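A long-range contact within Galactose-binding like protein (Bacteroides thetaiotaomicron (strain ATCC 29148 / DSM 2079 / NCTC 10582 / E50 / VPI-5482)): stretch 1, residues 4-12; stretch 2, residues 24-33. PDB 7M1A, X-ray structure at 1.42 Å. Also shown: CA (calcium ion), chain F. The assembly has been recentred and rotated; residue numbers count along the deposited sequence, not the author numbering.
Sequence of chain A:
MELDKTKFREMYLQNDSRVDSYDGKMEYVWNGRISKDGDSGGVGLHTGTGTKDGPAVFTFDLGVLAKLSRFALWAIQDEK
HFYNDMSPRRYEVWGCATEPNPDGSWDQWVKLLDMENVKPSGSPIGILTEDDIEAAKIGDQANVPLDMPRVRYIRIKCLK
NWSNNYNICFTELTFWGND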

# COMPACT_ATOMS: atom_id res chain seq x y z
N ASP A 4 -11.81 14.09 -1.12
CA ASP A 4 -12.46 12.86 -0.68
C ASP A 4 -11.40 11.78 -0.42
O ASP A 4 -10.79 11.21 -1.34
CB ASP A 4 -13.43 12.40 -1.78
CG ASP A 4 -14.23 11.17 -1.35
OD1 ASP A 4 -13.94 10.59 -0.32
OD2 ASP A 4 -15.15 10.79 -2.18
N LYS A 5 -11.17 11.55 0.88
CA LYS A 5 -10.13 10.60 1.32
C LYS A 5 -10.44 9.15 0.94
O LYS A 5 -9.50 8.35 0.87
CB LYS A 5 -9.88 10.68 2.83
CG LYS A 5 -9.28 12.01 3.23
CD LYS A 5 -9.20 12.17 4.74
CE LYS A 5 -8.41 13.41 5.12
NZ LYS A 5 -8.38 13.61 6.59
N THR A 6 -11.73 8.87 0.61
CA THR A 6 -12.05 7.51 0.18
C THR A 6 -11.37 7.12 -1.12
O THR A 6 -11.23 5.92 -1.41
CB THR A 6 -13.57 7.22 0.15
OG1 THR A 6 -14.09 7.94 -0.98
CG2 THR A 6 -14.29 7.51 1.46
N LYS A 7 -10.93 8.15 -1.89
CA LYS A 7 -10.29 7.96 -3.17
C LYS A 7 -8.77 7.89 -3.06
O LYS A 7 -8.05 7.59 -4.03
CB LYS A 7 -10.67 9.07 -4.13
CG LYS A 7 -12.17 9.11 -4.38
CD LYS A 7 -12.53 10.10 -5.45
CE LYS A 7 -14.05 10.15 -5.71
NZ LYS A 7 -14.67 8.79 -5.91
N PHE A 8 -8.21 8.24 -1.89
CA PHE A 8 -6.71 8.27 -1.79
C PHE A 8 -6.18 6.83 -1.89
O PHE A 8 -6.84 5.87 -1.43
CB PHE A 8 -6.27 8.87 -0.43
CG PHE A 8 -6.45 10.35 -0.22
CD1 PHE A 8 -7.26 11.13 -1.05
CD2 PHE A 8 -5.75 10.96 0.85
CE1 PHE A 8 -7.41 12.50 -0.81
CE2 PHE A 8 -5.90 12.32 1.11
CZ PHE A 8 -6.75 13.08 0.31
N ARG A 9 -4.97 6.70 -2.44
CA ARG A 9 -4.38 5.38 -2.56
C ARG A 9 -2.90 5.40 -2.24
O ARG A 9 -2.18 6.33 -2.67
CB ARG A 9 -4.51 4.84 -4.00
CG ARG A 9 -5.96 4.64 -4.40
CD ARG A 9 -6.66 3.44 -3.80
NE ARG A 9 -7.96 3.23 -4.29
CZ ARG A 9 -9.08 3.68 -3.72
NH1 ARG A 9 -9.04 4.40 -2.63
NH2 ARG A 9 -10.26 3.41 -4.25
N GLU A 10 -2.43 4.42 -1.46
CA GLU A 10 -1.00 4.24 -1.22
C GLU A 10 -0.30 3.94 -2.56
O GLU A 10 -0.88 3.33 -3.45
CB GLU A 10 -0.86 3.09 -0.21
CG GLU A 10 0.53 2.72 0.19
CD GLU A 10 1.24 1.66 -0.59
OE1 GLU A 10 0.82 1.45 -1.76
OE2 GLU A 10 2.26 1.20 -0.12
N MSE A 11 0.94 4.45 -2.68
CA MSE A 11 1.84 4.05 -3.74
C MSE A 11 3.14 3.58 -3.12
O MSE A 11 3.41 3.88 -1.94
CB MSE A 11 2.05 5.19 -4.70
CG MSE A 11 0.77 5.58 -5.40
SE MSE A 11 1.04 6.93 -6.79
CE MSE A 11 1.90 5.78 -8.08
N TYR A 12 4.04 3.00 -3.94
CA TYR A 12 5.30 2.55 -3.37
C TYR A 12 6.29 2.59 -4.53
O TYR A 12 6.20 1.76 -5.46
CB TYR A 12 5.26 1.14 -2.78
CG TYR A 12 6.57 0.87 -2.06
CD1 TYR A 12 6.88 1.49 -0.81
CD2 TYR A 12 7.56 0.10 -2.70
CE1 TYR A 12 8.13 1.29 -0.22
CE2 TYR A 12 8.79 -0.10 -2.09
CZ TYR A 12 9.08 0.53 -0.88
OH TYR A 12 10.31 0.37 -0.34
N GLY A 24 1.62 0.13 11.86
CA GLY A 24 1.17 1.26 11.06
C GLY A 24 0.81 0.85 9.64
O GLY A 24 1.08 -0.26 9.22
N LYS A 25 0.16 1.78 8.94
CA LYS A 25 -0.21 1.58 7.54
C LYS A 25 -0.52 2.95 6.98
O LYS A 25 -1.04 3.85 7.63
CB LYS A 25 -1.54 0.77 7.43
CG LYS A 25 -1.63 0.15 6.04
CD LYS A 25 -0.70 -1.00 5.78
CE LYS A 25 -0.82 -1.41 4.29
NZ LYS A 25 -0.59 -0.30 3.28
N MSE A 26 -0.12 3.16 5.72
CA MSE A 26 -0.26 4.47 5.13
C MSE A 26 -1.73 4.91 5.16
O MSE A 26 -2.02 6.09 5.40
CB MSE A 26 0.31 4.56 3.69
CG MSE A 26 0.47 6.09 3.33
SE MSE A 26 1.11 6.32 1.48
CE MSE A 26 2.85 5.38 1.66
N GLU A 27 -2.68 3.95 4.87
CA GLU A 27 -4.08 4.32 4.77
C GLU A 27 -4.59 4.87 6.10
O GLU A 27 -5.61 5.51 6.12
CB GLU A 27 -4.89 3.06 4.41
CG GLU A 27 -4.72 2.55 2.96
CD GLU A 27 -3.49 1.74 2.64
OE1 GLU A 27 -2.59 1.50 3.51
OE2 GLU A 27 -3.49 1.24 1.46
N TYR A 28 -3.88 4.61 7.21
CA TYR A 28 -4.36 5.14 8.47
C TYR A 28 -4.21 6.66 8.60
O TYR A 28 -4.81 7.23 9.55
CB TYR A 28 -3.62 4.42 9.63
CG TYR A 28 -3.86 2.93 9.74
CD1 TYR A 28 -4.95 2.29 9.14
CD2 TYR A 28 -2.95 2.13 10.43
CE1 TYR A 28 -5.11 0.92 9.26
CE2 TYR A 28 -3.12 0.76 10.61
CZ TYR A 28 -4.24 0.18 10.07
OH TYR A 28 -4.36 -1.18 10.13
N VAL A 29 -3.41 7.30 7.70
CA VAL A 29 -3.28 8.76 7.79
C VAL A 29 -4.30 9.46 6.90
O VAL A 29 -4.30 10.66 6.84
CB VAL A 29 -1.85 9.27 7.57
CG1 VAL A 29 -0.89 8.61 8.54
CG2 VAL A 29 -1.38 9.20 6.11
N TRP A 30 -5.25 8.72 6.26
CA TRP A 30 -6.41 9.34 5.62
C TRP A 30 -7.71 8.60 5.97
O TRP A 30 -8.61 8.60 5.17
CB TRP A 30 -6.17 9.55 4.11
CG TRP A 30 -5.90 8.28 3.36
CD1 TRP A 30 -6.80 7.33 3.00
CD2 TRP A 30 -4.64 7.94 2.73
NE1 TRP A 30 -6.17 6.35 2.23
CE2 TRP A 30 -4.84 6.71 2.01
CE3 TRP A 30 -3.35 8.55 2.69
CZ2 TRP A 30 -3.86 6.08 1.28
CZ3 TRP A 30 -2.39 7.92 1.92
CH2 TRP A 30 -2.64 6.75 1.22
N ASN A 31 -7.76 8.07 7.20
CA ASN A 31 -8.97 7.41 7.66
C ASN A 31 -9.94 8.35 8.35
O ASN A 31 -10.94 7.85 8.82
CB ASN A 31 -8.58 6.14 8.45
CG ASN A 31 -7.96 6.47 9.81
OD1 ASN A 31 -7.77 7.65 10.14
ND2 ASN A 31 -7.50 5.44 10.52
N GLY A 32 -9.69 9.66 8.40
CA GLY A 32 -10.60 10.64 9.02
C GLY A 32 -10.48 10.67 10.54
O GLY A 32 -11.36 11.32 11.16
N ARG A 33 -9.54 9.86 11.09
CA ARG A 33 -9.44 9.83 12.55
C ARG A 33 -8.09 10.41 12.95
O ARG A 33 -7.03 10.10 12.40
CB ARG A 33 -9.58 8.40 13.13
CG ARG A 33 -10.97 7.86 12.86
CD ARG A 33 -11.17 6.56 13.63
NE ARG A 33 -10.56 5.56 12.64
CZ ARG A 33 -11.18 4.87 11.62
NH1 ARG A 33 -12.37 5.22 11.15
NH2 ARG A 33 -10.52 3.87 11.01
CA CA F . -5.74 8.74 10.97
O HOH W 1 -6.69 3.86 0.49
O HOH W 2 -4.53 2.51 -0.75
O HOH W 3 -5.84 7.28 12.81

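How do the two backbones lie against each other when no direct hydrogen bond joins them? The stretches run in opposite senses through the contact: Glu10 is nearest Met26, with CA atoms 6.4 Å apart, and Lys5 is nearest Trp30, with CA atoms 5.8 Å apart. Each contributes a short 3-10 segment, held in stretch 2 by Tyr28 N to Lys25 O (3.0 Å) and Val29 N to Met26 O (2.9 Å). With 433 Å² buried in total, the contact rests on side-chain packing and two bridging waters.

What does the start of stretch 2 offer to Glu10? Lys25 reaches in with the end of its side chain, but its NZ is bonded to Glu27 OE1 at 2.7 Å, a salt bridge within the stretch; toward Glu10 it makes only a loose approach, NZ to CG at 4.5 Å. Met26, a selenomethionine, points toward stretch 1, and its methyl CE lies 3.8 Å from Glu10 CG and 3.9 Å from Met11 O. The methyl thus packs against the aliphatic part of Glu10 rather than pairing with its charge.

How does Glu27 connect to the strand if it does not bond to it directly? Its OE2 comes to 3.6 Å from Glu10 CB, a van der Waals contact, while water 2 makes the polar link. That water accepts from Glu10 N at 2.9 Å and lies 2.8 Å from Glu27 OE2, one of several acceptors competing for its protons, so a backbone amide facing stretch 2 is satisfied through solvent while the carboxylate also holds Lys25.

Why does Trp30 dominate the contact? Its CA-to-CB bond points toward stretch 1, and the residue has the largest covered area of any in the contact, 125 Å². Phe8 CB sits over one face of the indole, 3.5 Å from the centroid of the five-membered ring and 7° off its normal, a CH-pi contact. The edge of the Phe8 ring turns toward the same indole's face, with the Phe8 ring and Trp30 five-membered ring centroids 5.2 Å apart and planes at 67°. At the indole edge, Glu10 N lies 3.5 Å from Trp30 CZ2. The indole nitrogen is served by water 1, which accepts from Trp30 NE1 at 3.1 Å and donates to Phe8 O at 2.8 Å.

What closes the contact beyond the indole? Lys5 CB rests 3.4 Å from Trp30 O, and its extended chain runs on until NZ is 4.4 Å from Gly32 CA. The turn around Trp30 also binds calcium, through Tyr28 O at 2.3 Å, Asn31 OD1 at 2.5 Å and Arg33 O at 2.4 Å; a water and atoms elsewhere in the structure complete the set.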